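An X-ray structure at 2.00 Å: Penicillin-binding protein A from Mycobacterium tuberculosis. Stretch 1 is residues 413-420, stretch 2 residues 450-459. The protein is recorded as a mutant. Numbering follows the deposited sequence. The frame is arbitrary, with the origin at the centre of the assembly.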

# COMPACT_ATOMS: atom_id res chain seq x y z
N TRP A 413 -10.53 -4.28 3.03
CA TRP A 413 -9.11 -4.51 2.86
C TRP A 413 -8.87 -5.95 2.42
O TRP A 413 -9.59 -6.86 2.83
N TYR A 414 -7.82 -6.14 1.62
CA TYR A 414 -7.27 -7.47 1.34
C TYR A 414 -5.76 -7.31 1.36
O TYR A 414 -5.23 -6.45 0.67
N ILE A 415 -5.08 -8.10 2.18
CA ILE A 415 -3.63 -8.16 2.12
C ILE A 415 -3.21 -9.60 1.85
O ILE A 415 -3.87 -10.53 2.32
N ALA A 416 -2.16 -9.79 1.05
CA ALA A 416 -1.87 -11.14 0.55
C ALA A 416 -0.48 -11.28 -0.01
O ALA A 416 0.18 -10.29 -0.30
N PHE A 417 -0.03 -12.52 -0.12
CA PHE A 417 1.19 -12.83 -0.84
C PHE A 417 1.10 -14.20 -1.50
O PHE A 417 0.27 -15.02 -1.13
N ALA A 418 1.93 -14.42 -2.52
CA ALA A 418 1.85 -15.62 -3.33
C ALA A 418 3.12 -15.75 -4.18
O ALA A 418 3.78 -14.75 -4.42
N PRO A 419 3.49 -16.98 -4.59
CA PRO A 419 2.94 -18.25 -4.11
C PRO A 419 3.29 -18.36 -2.64
O PRO A 419 4.38 -17.95 -2.24
N ALA A 420 2.38 -18.89 -1.83
CA ALA A 420 2.55 -18.81 -0.39
C ALA A 420 3.84 -19.46 0.11
O ALA A 420 4.40 -19.02 1.12
N GLY A 450 -7.18 -7.90 -5.43
CA GLY A 450 -5.88 -8.42 -4.98
C GLY A 450 -5.42 -9.60 -5.83
O GLY A 450 -4.26 -9.65 -6.22
N ARG A 451 -6.33 -10.52 -6.11
CA ARG A 451 -6.01 -11.70 -6.90
C ARG A 451 -5.68 -11.36 -8.35
O ARG A 451 -4.77 -11.97 -8.92
N ALA A 452 -6.37 -10.38 -8.94
CA ALA A 452 -6.03 -9.93 -10.32
C ALA A 452 -4.62 -9.33 -10.36
O ALA A 452 -3.92 -9.43 -11.37
N VAL A 453 -4.24 -8.68 -9.27
CA VAL A 453 -2.92 -8.05 -9.17
C VAL A 453 -1.84 -9.12 -9.04
O VAL A 453 -0.80 -9.06 -9.72
N ILE A 454 -2.09 -10.10 -8.17
CA ILE A 454 -1.21 -11.26 -8.01
C ILE A 454 -1.07 -12.04 -9.33
O ILE A 454 0.04 -12.41 -9.72
N GLU A 455 -2.19 -12.26 -10.01
CA GLU A 455 -2.18 -12.99 -11.28
C GLU A 455 -1.26 -12.27 -12.27
O GLU A 455 -0.43 -12.92 -12.91
N ALA A 456 -1.40 -10.95 -12.36
CA ALA A 456 -0.59 -10.14 -13.27
C ALA A 456 0.89 -10.25 -12.92
O ALA A 456 1.74 -10.40 -13.81
N ALA A 457 1.19 -10.19 -11.62
CA ALA A 457 2.56 -10.35 -11.12
C ALA A 457 3.20 -11.69 -11.46
O ALA A 457 4.40 -11.76 -11.72
N LEU A 458 2.41 -12.75 -11.46
CA LEU A 458 2.93 -14.12 -11.63
C LEU A 458 2.88 -14.65 -13.06
O LEU A 458 3.41 -15.73 -13.36
N GLN A 459 2.25 -13.90 -13.95
CA GLN A 459 2.14 -14.32 -15.35
C GLN A 459 3.51 -14.55 -16.03
O GLN A 459 4.30 -13.61 -16.20

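Packing of strand 413-418 against helix 450-458 in penicillin-binding protein A. The two elements run in nearly the same direction, their axes inclined at 24° and 9.4 Å apart at closest approach, and together they bury 324 Å². Strand alternation sorts the side chains: Tyr414, Ala416 and Ala418 direct CA-to-CB toward the helix, whereas Ile415 and Phe417, both with chi1 in p, point away. From the helix, Ile454 and Leu458 point toward the strand, one turn apart, and Gly450 lies one turn before Ile454.

Tyr414 is the large side chain of the strand face. With chi1 t (-178°) and chi2 76°, its ring lies against the helix at Gly450, and CD2 comes 3.7 Å from Gly450 CA. This approach depends on the absence of a side chain at Gly450: an ideal CB there would lie 2.1 Å from Tyr414 CD2, a clash. Farther out, the ring meets Arg451, whose CA-to-CB bond points sideways but whose end comes nearer the strand. Chi1 m (-60°) followed by chi2 and chi3 both t extends the chain, and chi4 of 102° turns the guanidinium so that Tyr414 CE1 lies over one of its faces; relative to the tyrosine ring, Arg451 NH2 is placed obliquely. Tyr414 OH and Arg451 NE are 3.6 Å apart and form no hydrogen bond with each other; both are satisfied elsewhere in the structure, as are Arg451 NH1 and NH2. No hydrogen bond crosses between the stretches, so the contact rests on packing.

Beyond the tyrosine the strand offers the helix only the methyl groups of Ala416 and Ala418, and the larger helix residues fill the space beside them. Ile454 adopts chi1 m (-67°) and chi2 t (164°), which sends its two branches to successive inward alanines: CD1 reaches Ala416 CB at 3.9 Å, and CG2 reaches Ala418 CB at 3.6 Å. The backbone register agrees, Ala418 CA and Ile454 CA being 7.1 Å apart.

Leu458 closes the far end with chi1 m (-60°) and chi2 t (-179°). Leu458 CD1 lies 4.2 Å from both Ala418 CB and Pro419 CD, and Leu458 CD2 lies 4.1 Å from Pro419 CD. The peptide bond before Pro419 is cis, and the proline, with its ring in the C-gamma exo pucker, points CA-to-CB sideways yet still brings CD against the leucine.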

# COMPACT_ATOMS: atom_id res chain seq x y z
CB TRP A 413 -8.40 -4.39 4.20
CG TRP A 413 -8.08 -3.02 4.73
CD1 TRP A 413 -8.79 -2.33 5.67
CD2 TRP A 413 -6.91 -2.23 4.44
NE1 TRP A 413 -8.16 -1.13 5.96
CE2 TRP A 413 -7.00 -1.06 5.23
CE3 TRP A 413 -5.81 -2.40 3.59
CZ2 TRP A 413 -6.02 -0.04 5.18
CZ3 TRP A 413 -4.83 -1.38 3.53
CH2 TRP A 413 -4.94 -0.22 4.33
CB TYR A 414 -7.71 -7.92 -0.05
CG TYR A 414 -7.26 -9.31 -0.50
CD1 TYR A 414 -7.88 -10.46 -0.02
CD2 TYR A 414 -6.27 -9.45 -1.48
CE1 TYR A 414 -7.51 -11.73 -0.47
CE2 TYR A 414 -5.90 -10.69 -1.94
CZ TYR A 414 -6.50 -11.82 -1.43
OH TYR A 414 -6.11 -13.04 -1.91
CB ILE A 415 -2.93 -7.57 3.39
CG1 ILE A 415 -3.33 -8.33 4.67
CG2 ILE A 415 -3.28 -6.08 3.53
CD1 ILE A 415 -2.42 -8.00 5.86
CB ALA A 416 -2.91 -11.55 -0.52
CB PHE A 417 2.43 -12.68 0.06
CG PHE A 417 2.45 -13.55 1.27
CD1 PHE A 417 3.05 -14.81 1.22
CD2 PHE A 417 1.92 -13.10 2.48
CE1 PHE A 417 3.10 -15.62 2.36
CE2 PHE A 417 1.97 -13.91 3.63
CZ PHE A 417 2.56 -15.17 3.56
CB ALA A 418 0.61 -15.54 -4.25
CB PRO A 419 3.72 -19.31 -4.91
CG PRO A 419 4.23 -18.59 -6.10
CD PRO A 419 4.53 -17.20 -5.61
CB ALA A 420 1.34 -19.42 0.34
CB ARG A 451 -7.11 -12.76 -6.81
CG ARG A 451 -7.33 -13.25 -5.39
CD ARG A 451 -8.20 -14.50 -5.34
NE ARG A 451 -8.49 -14.80 -3.95
CZ ARG A 451 -9.63 -14.52 -3.34
NH1 ARG A 451 -10.63 -13.97 -4.02
NH2 ARG A 451 -9.78 -14.81 -2.05
CB ALA A 452 -7.04 -8.89 -10.82
CB VAL A 453 -2.87 -7.02 -8.02
CG1 VAL A 453 -1.47 -6.53 -7.79
CG2 VAL A 453 -3.76 -5.84 -8.34
CB ILE A 454 -1.70 -12.19 -6.87
CG1 ILE A 454 -1.55 -11.47 -5.53
CG2 ILE A 454 -0.90 -13.51 -6.88
CD1 ILE A 454 -2.32 -12.09 -4.35
CB GLU A 455 -3.59 -13.11 -11.86
CG GLU A 455 -3.68 -13.97 -13.14
CD GLU A 455 -5.11 -14.36 -13.48
OE1 GLU A 455 -6.00 -14.28 -12.59
OE2 GLU A 455 -5.35 -14.75 -14.65
CB ALA A 456 -1.04 -8.69 -13.23
CB ALA A 457 2.60 -10.12 -9.60
CB LEU A 458 2.20 -15.09 -10.68
CG LEU A 458 2.33 -14.78 -9.19
CD1 LEU A 458 1.61 -15.81 -8.34
CD2 LEU A 458 3.80 -14.66 -8.77
CB GLN A 459 1.34 -13.30 -16.15
CG GLN A 459 -0.15 -13.52 -16.08
CD GLN A 459 -0.88 -12.90 -17.25
OE1 GLN A 459 -0.36 -11.99 -17.92
NE2 GLN A 459 -2.10 -13.38 -17.51